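PDB 5KLH: surface glycoprotein from Trypanosoma brucei, which has no established biochemical function but is a procyclic-stage surface antigen whose bilobed ectodomain, the part described here, may act as a sensor. Local coordinates for residues Y159-S164 against Y203-P208; I79-P84 against K167-E172. All coordinates share one frame; numbering follows the deposited sequence.

From the N terminus, the chain first supplies I79-P84, the turn between strands 72-79 and 85-100. It then passes through the disulfide-bearing region from C101 to C149 and returns along strand 145-164, whose end Y159-S164 is the first half of contact 1. A short reversal leads to K167-E172, closing contact 2 over 82 intervening residues. Contact 1 closes later, when Y203-P208 pairs with Y159-S164 across 38 residues. The segments alternate, so the two closures cross. Both meet on one sheet: strand 145-164 lies between 197-204 and 170-172, and A163 N lies 2.8 Å from R171 O, a probable hydrogen bond joining the contacts.

Contact 1. Residues Y159-S164 against Y203-P208; sequences YLVAAS and YSEGDP
Parallel beta pairing within a mixed sheet joins the end of strand 145-164 to the end of strand 197-204, which then turns into a helix. Y203 N donates to L160 O at 2.9 Å, and Y203 O takes a nearly straight bond (171°) from A162 N at 2.8 Å. A162 O receives E205 N at 2.9 Å in a more bent bond (143°), carrying the pairing one residue past the strand end. V161 and Y203 share one sheet face. There the Y159 and Y203 rings lie side by side and point the same way, Y203 CE1 coming 4.0 Å from Y159 CD2 near the plane of the Y159 ring. With CG1 anti to its backbone N (chi1 -174°), V161 sets that methyl 3.6 Å from E205 CG, the two side chains crossing at about a right angle. Farther out, the E205 carboxylate presses on A163, OE1 lying 3.2 Å from CB. OE1 also accepts from a water that in turn accepts S164 N, while OE2 bonds S173 OG, so both carboxylate oxygens are engaged. A type I turn, S204 to D207, is closed by D207 N to S204 O at 3.0 Å. D207 is the N-cap of helix 208-215, its OD2 accepting F209 N, and its CG lies in plane at the edge of the Y203 ring. Y203 stacks on F209 and its hydroxyl bonds Q201; I210 of the helix packs on V161 and Y203, and S55 and V56 of strand 51-63 hold the D207 carboxylate.

Contact 2. Residues I79-P84 against K167-E172; sequences INTVAP and KGEYRE
Y170 lays its ring alongside the T81 side chain, the two pointing the same way, with T81 OG1 3.7 Å from Y170 CD1. Its CG stands beside the backbone N and anti to the carbonyl carbon (chi1 -58°); T81 O lies at the edge of the ring, in its plane. That same oxygen accepts Y170 N at 2.8 Å, nearly in line with its own carbonyl bond, and E169 CB abuts it at 3.3 Å. The rest of E169 is extended beyond CG and crosses T81, bringing OE2 to 3.7 Å from T81 CA. Two residues on, A83 N donates to Y170 O at 2.8 Å; the bond is straight at the hydrogen (173°), but the donor sits above the carbonyl plane. Y170 is thus gripped through both its N and its O, the residues to which it bonds flanking V82. V82 CG2 touches Y170 CB at 4.0 Å, while A83 CB meets R171 CB at 4.2 Å. Past this pair a water donates to A83 O and accepts E172 N, continuing the link where the backbones no longer bond directly. W29 packs against T81 and V82 and meets the Y170 ring edge-to-face, so one tryptophan covers both segments. The arrangement is a single beta bridge with the register of parallel strands: a type II turn, I79 to V82, heads the connection of an antiparallel hairpin, and T81 to A83 dock on the start of strand 170-172, which itself pairs with strand 145-164, and on E169 just before it.

Contact 1. Residues Y159-S164 against Y203-P208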
loop_
_atom_site.group_PDB
_atom_site.type_symbol
_atom_site.label_atom_id
_atom_site.label_comp_id
_atom_site.label_asym_id
_atom_site.label_seq_id
_atom_site.Cartn_x
_atom_site.Cartn_y
_atom_site.Cartn_z
ATOM N N TYR A 159 0.878 7.157 1.674
ATOM C CA TYR A 159 -0.175 7.364 0.672
ATOM C C TYR A 159 -1.543 7.405 1.317
ATOM O O TYR A 159 -1.927 6.448 1.993
ATOM C CB TYR A 159 -0.167 6.237 -0.365
ATOM C CG TYR A 159 1.125 6.055 -1.115
ATOM C CD1 TYR A 159 2.214 5.415 -0.522
ATOM C CD2 TYR A 159 1.245 6.473 -2.427
ATOM C CE1 TYR A 159 3.393 5.227 -1.224
ATOM C CE2 TYR A 159 2.420 6.284 -3.135
ATOM C CZ TYR A 159 3.485 5.656 -2.521
ATOM O OH TYR A 159 4.651 5.455 -3.219
ATOM N N LEU A 160 -2.296 8.480 1.092
ATOM C CA LEU A 160 -3.616 8.622 1.688
ATOM C C LEU A 160 -4.644 8.741 0.582
ATOM O O LEU A 160 -4.300 9.157 -0.524
ATOM C CB LEU A 160 -3.670 9.848 2.607
ATOM C CG LEU A 160 -2.616 9.884 3.712
ATOM C CD1 LEU A 160 -2.644 11.208 4.482
ATOM C CD2 LEU A 160 -2.853 8.735 4.669
ATOM N N VAL A 161 -5.889 8.363 0.870
ATOM C CA VAL A 161 -6.942 8.403 -0.146
ATOM C C VAL A 161 -8.205 9.085 0.359
ATOM O O VAL A 161 -8.685 8.813 1.471
ATOM C CB VAL A 161 -7.281 6.967 -0.644
ATOM C CG1 VAL A 161 -8.262 6.998 -1.800
ATOM C CG2 VAL A 161 -6.022 6.238 -1.082
ATOM N N ALA A 162 -8.727 9.988 -0.463
ATOM C CA ALA A 162 -10.019 10.624 -0.187
ATOM C C ALA A 162 -11.077 10.144 -1.166
ATOM O O ALA A 162 -10.790 9.920 -2.340
ATOM C CB ALA A 162 -9.900 12.146 -0.259
ATOM N N ALA A 163 -12.301 10.010 -0.669
ATOM C CA ALA A 163 -13.477 9.635 -1.455
ATOM C C ALA A 163 -14.476 10.784 -1.526
ATOM O O ALA A 163 -14.580 11.580 -0.590
ATOM C CB ALA A 163 -14.149 8.426 -0.846
ATOM N N SER A 164 -15.221 10.862 -2.619
ATOM C CA SER A 164 -16.325 11.821 -2.689
ATOM C C SER A 164 -17.325 11.594 -1.564
ATOM O O SER A 164 -17.621 10.455 -1.206
ATOM C CB SER A 164 -17.051 11.718 -4.029
ATOM O OG SER A 164 -16.173 11.986 -5.096
ATOM N N TYR A 203 -4.376 11.017 -2.738
ATOM C CA TYR A 203 -5.078 10.699 -3.983
ATOM C C TYR A 203 -6.576 10.723 -3.797
ATOM O O TYR A 203 -7.084 10.577 -2.666
ATOM C CB TYR A 203 -4.688 9.304 -4.490
ATOM C CG TYR A 203 -3.278 9.227 -4.997
ATOM C CD1 TYR A 203 -2.225 9.046 -4.122
ATOM C CD2 TYR A 203 -3.001 9.343 -6.357
ATOM C CE1 TYR A 203 -0.907 8.991 -4.591
ATOM C CE2 TYR A 203 -1.704 9.289 -6.831
ATOM C CZ TYR A 203 -0.661 9.116 -5.940
ATOM O OH TYR A 203 0.646 9.062 -6.398
ATOM N N SER A 204 -7.298 10.847 -4.905
ATOM C CA SER A 204 -8.728 10.566 -4.878
ATOM C C SER A 204 -8.936 9.091 -5.225
ATOM O O SER A 204 -8.111 8.497 -5.922
ATOM C CB SER A 204 -9.507 11.479 -5.837
ATOM O OG SER A 204 -9.218 11.188 -7.196
ATOM N N GLU A 205 -10.012 8.506 -4.702
ATOM C CA GLU A 205 -10.329 7.099 -4.929
ATOM C C GLU A 205 -10.338 6.697 -6.390
ATOM O O GLU A 205 -9.939 5.588 -6.727
ATOM C CB GLU A 205 -11.704 6.740 -4.333
ATOM C CG GLU A 205 -11.710 6.476 -2.869
ATOM C CD GLU A 205 -13.024 5.869 -2.403
ATOM O OE1 GLU A 205 -14.082 6.112 -3.046
ATOM O OE2 GLU A 205 -13.003 5.182 -1.370
ATOM N N GLY A 206 -10.846 7.569 -7.255
ATOM C CA GLY A 206 -10.947 7.213 -8.660
ATOM C C GLY A 206 -9.688 7.462 -9.476
ATOM O O GLY A 206 -9.718 7.348 -10.708
ATOM N N ASP A 207 -8.575 7.784 -8.819
ATOM C CA ASP A 207 -7.344 8.052 -9.577
ATOM C C ASP A 207 -6.865 6.832 -10.341
ATOM O O ASP A 207 -6.927 5.719 -9.837
ATOM C CB ASP A 207 -6.224 8.529 -8.658
ATOM C CG ASP A 207 -5.123 9.212 -9.423
ATOM O OD1 ASP A 207 -5.238 10.439 -9.596
ATOM O OD2 ASP A 207 -4.149 8.525 -9.834
ATOM N N PRO A 208 -6.353 7.033 -11.565
ATOM C CA PRO A 208 -5.847 5.883 -12.315
ATOM C C PRO A 208 -4.666 5.191 -11.629
ATOM O O PRO A 208 -4.412 4.014 -11.883
ATOM C CB PRO A 208 -5.419 6.513 -13.645
ATOM C CG PRO A 208 -6.387 7.651 -13.824
ATOM C CD PRO A 208 -6.487 8.230 -12.418
HETATM O O HOH W 1 -15.034 8.506 -4.374
#

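Contact 2. Residues I79-P84 against K167-E172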
loop_
_atom_site.group_PDB
_atom_site.type_symbol
_atom_site.label_atom_id
_atom_site.label_comp_id
_atom_site.label_asym_id
_atom_site.label_seq_id
_atom_site.Cartn_x
_atom_site.Cartn_y
_atom_site.Cartn_z
ATOM N N ILE A 79 -6.793 19.945 3.668
ATOM C CA ILE A 79 -6.799 20.185 2.236
ATOM C C ILE A 79 -8.158 20.727 1.831
ATOM O O ILE A 79 -9.193 20.186 2.231
ATOM C CB ILE A 79 -6.488 18.893 1.471
ATOM C CG1 ILE A 79 -5.068 18.424 1.815
ATOM C CG2 ILE A 79 -6.636 19.089 -0.038
ATOM C CD1 ILE A 79 -3.949 19.346 1.249
ATOM N N ASN A 80 -8.144 21.814 1.070
ATOM C CA ASN A 80 -9.356 22.423 0.532
ATOM C C ASN A 80 -10.244 21.365 -0.126
ATOM O O ASN A 80 -9.769 20.588 -0.955
ATOM C CB ASN A 80 -8.964 23.526 -0.465
ATOM C CG ASN A 80 -10.151 24.285 -1.004
ATOM O OD1 ASN A 80 -11.019 24.724 -0.248
ATOM N ND2 ASN A 80 -10.194 24.450 -2.323
ATOM N N THR A 81 -11.514 21.339 0.294
ATOM C CA THR A 81 -12.586 20.447 -0.174
ATOM C C THR A 81 -12.506 19.024 0.398
ATOM O O THR A 81 -13.374 18.209 0.122
ATOM C CB THR A 81 -12.678 20.352 -1.754
ATOM O OG1 THR A 81 -11.634 19.523 -2.291
ATOM C CG2 THR A 81 -12.642 21.734 -2.404
ATOM N N VAL A 82 -11.495 18.739 1.218
ATOM C CA VAL A 82 -11.412 17.444 1.892
ATOM C C VAL A 82 -11.697 17.601 3.387
ATOM O O VAL A 82 -10.990 18.337 4.078
ATOM C CB VAL A 82 -10.003 16.796 1.692
ATOM C CG1 VAL A 82 -9.959 15.406 2.309
ATOM C CG2 VAL A 82 -9.663 16.714 0.213
ATOM N N ALA A 83 -12.739 16.940 3.893
ATOM C CA ALA A 83 -13.011 16.995 5.332
ATOM C C ALA A 83 -11.750 16.638 6.107
ATOM O O ALA A 83 -11.170 15.585 5.872
ATOM C CB ALA A 83 -14.141 16.054 5.715
ATOM N N PRO A 84 -11.312 17.521 7.022
ATOM C CA PRO A 84 -10.043 17.253 7.701
ATOM C C PRO A 84 -10.005 15.897 8.398
ATOM O O PRO A 84 -11.014 15.412 8.933
ATOM C CB PRO A 84 -9.948 18.388 8.722
ATOM C CG PRO A 84 -10.745 19.498 8.104
ATOM C CD PRO A 84 -11.876 18.831 7.396
ATOM N N LYS A 167 -21.809 15.194 -1.721
ATOM C CA LYS A 167 -22.092 16.620 -1.841
ATOM C C LYS A 167 -21.030 17.450 -2.565
ATOM O O LYS A 167 -20.946 18.661 -2.349
ATOM C CB LYS A 167 -22.307 17.204 -0.439
ATOM C CG LYS A 167 -23.266 16.421 0.437
ATOM C CD LYS A 167 -23.263 16.962 1.859
ATOM C CE LYS A 167 -21.960 16.641 2.570
ATOM N NZ LYS A 167 -21.892 17.251 3.926
ATOM N N GLY A 168 -20.212 16.823 -3.407
ATOM C CA GLY A 168 -19.255 17.577 -4.200
ATOM C C GLY A 168 -17.924 17.886 -3.533
ATOM O O GLY A 168 -17.072 18.592 -4.097
ATOM N N GLU A 169 -17.745 17.361 -2.328
ATOM C CA GLU A 169 -16.466 17.455 -1.644
ATOM C C GLU A 169 -15.958 16.049 -1.321
ATOM O O GLU A 169 -16.409 15.068 -1.934
ATOM C CB GLU A 169 -16.603 18.347 -0.407
ATOM C CG GLU A 169 -17.002 19.772 -0.822
ATOM C CD GLU A 169 -16.621 20.845 0.186
ATOM O OE1 GLU A 169 -16.910 20.666 1.386
ATOM O OE2 GLU A 169 -16.043 21.874 -0.242
ATOM N N TYR A 170 -14.993 15.960 -0.408
ATOM C CA TYR A 170 -14.284 14.705 -0.141
ATOM C C TYR A 170 -14.102 14.455 1.357
ATOM O O TYR A 170 -14.216 15.380 2.166
ATOM C CB TYR A 170 -12.907 14.711 -0.829
ATOM C CG TYR A 170 -12.965 14.898 -2.326
ATOM C CD1 TYR A 170 -13.026 16.170 -2.881
ATOM C CD2 TYR A 170 -12.967 13.803 -3.181
ATOM C CE1 TYR A 170 -13.089 16.348 -4.240
ATOM C CE2 TYR A 170 -13.028 13.969 -4.545
ATOM C CZ TYR A 170 -13.087 15.246 -5.069
ATOM O OH TYR A 170 -13.151 15.436 -6.428
ATOM N N ARG A 171 -13.834 13.192 1.707
ATOM C CA ARG A 171 -13.574 12.771 3.086
ATOM C C ARG A 171 -12.631 11.584 3.000
ATOM O O ARG A 171 -12.480 11.018 1.913
ATOM C CB ARG A 171 -14.870 12.390 3.804
ATOM C CG ARG A 171 -15.548 11.209 3.147
ATOM C CD ARG A 171 -16.901 10.930 3.757
ATOM N NE ARG A 171 -17.717 10.179 2.814
ATOM C CZ ARG A 171 -19.036 10.059 2.895
ATOM N NH1 ARG A 171 -19.699 10.638 3.886
ATOM N NH2 ARG A 171 -19.688 9.362 1.979
ATOM N N GLU A 172 -11.992 11.191 4.104
ATOM C CA GLU A 172 -11.084 10.055 3.987
ATOM C C GLU A 172 -11.831 8.826 3.509
ATOM O O GLU A 172 -12.944 8.526 3.986
ATOM C CB GLU A 172 -10.357 9.710 5.291
ATOM C CG GLU A 172 -9.245 8.678 4.983
ATOM C CD GLU A 172 -8.420 8.187 6.162
ATOM O OE1 GLU A 172 -8.774 8.430 7.341
ATOM O OE2 GLU A 172 -7.399 7.515 5.880
HETATM O O HOH W 2 -12.240 13.081 6.058
#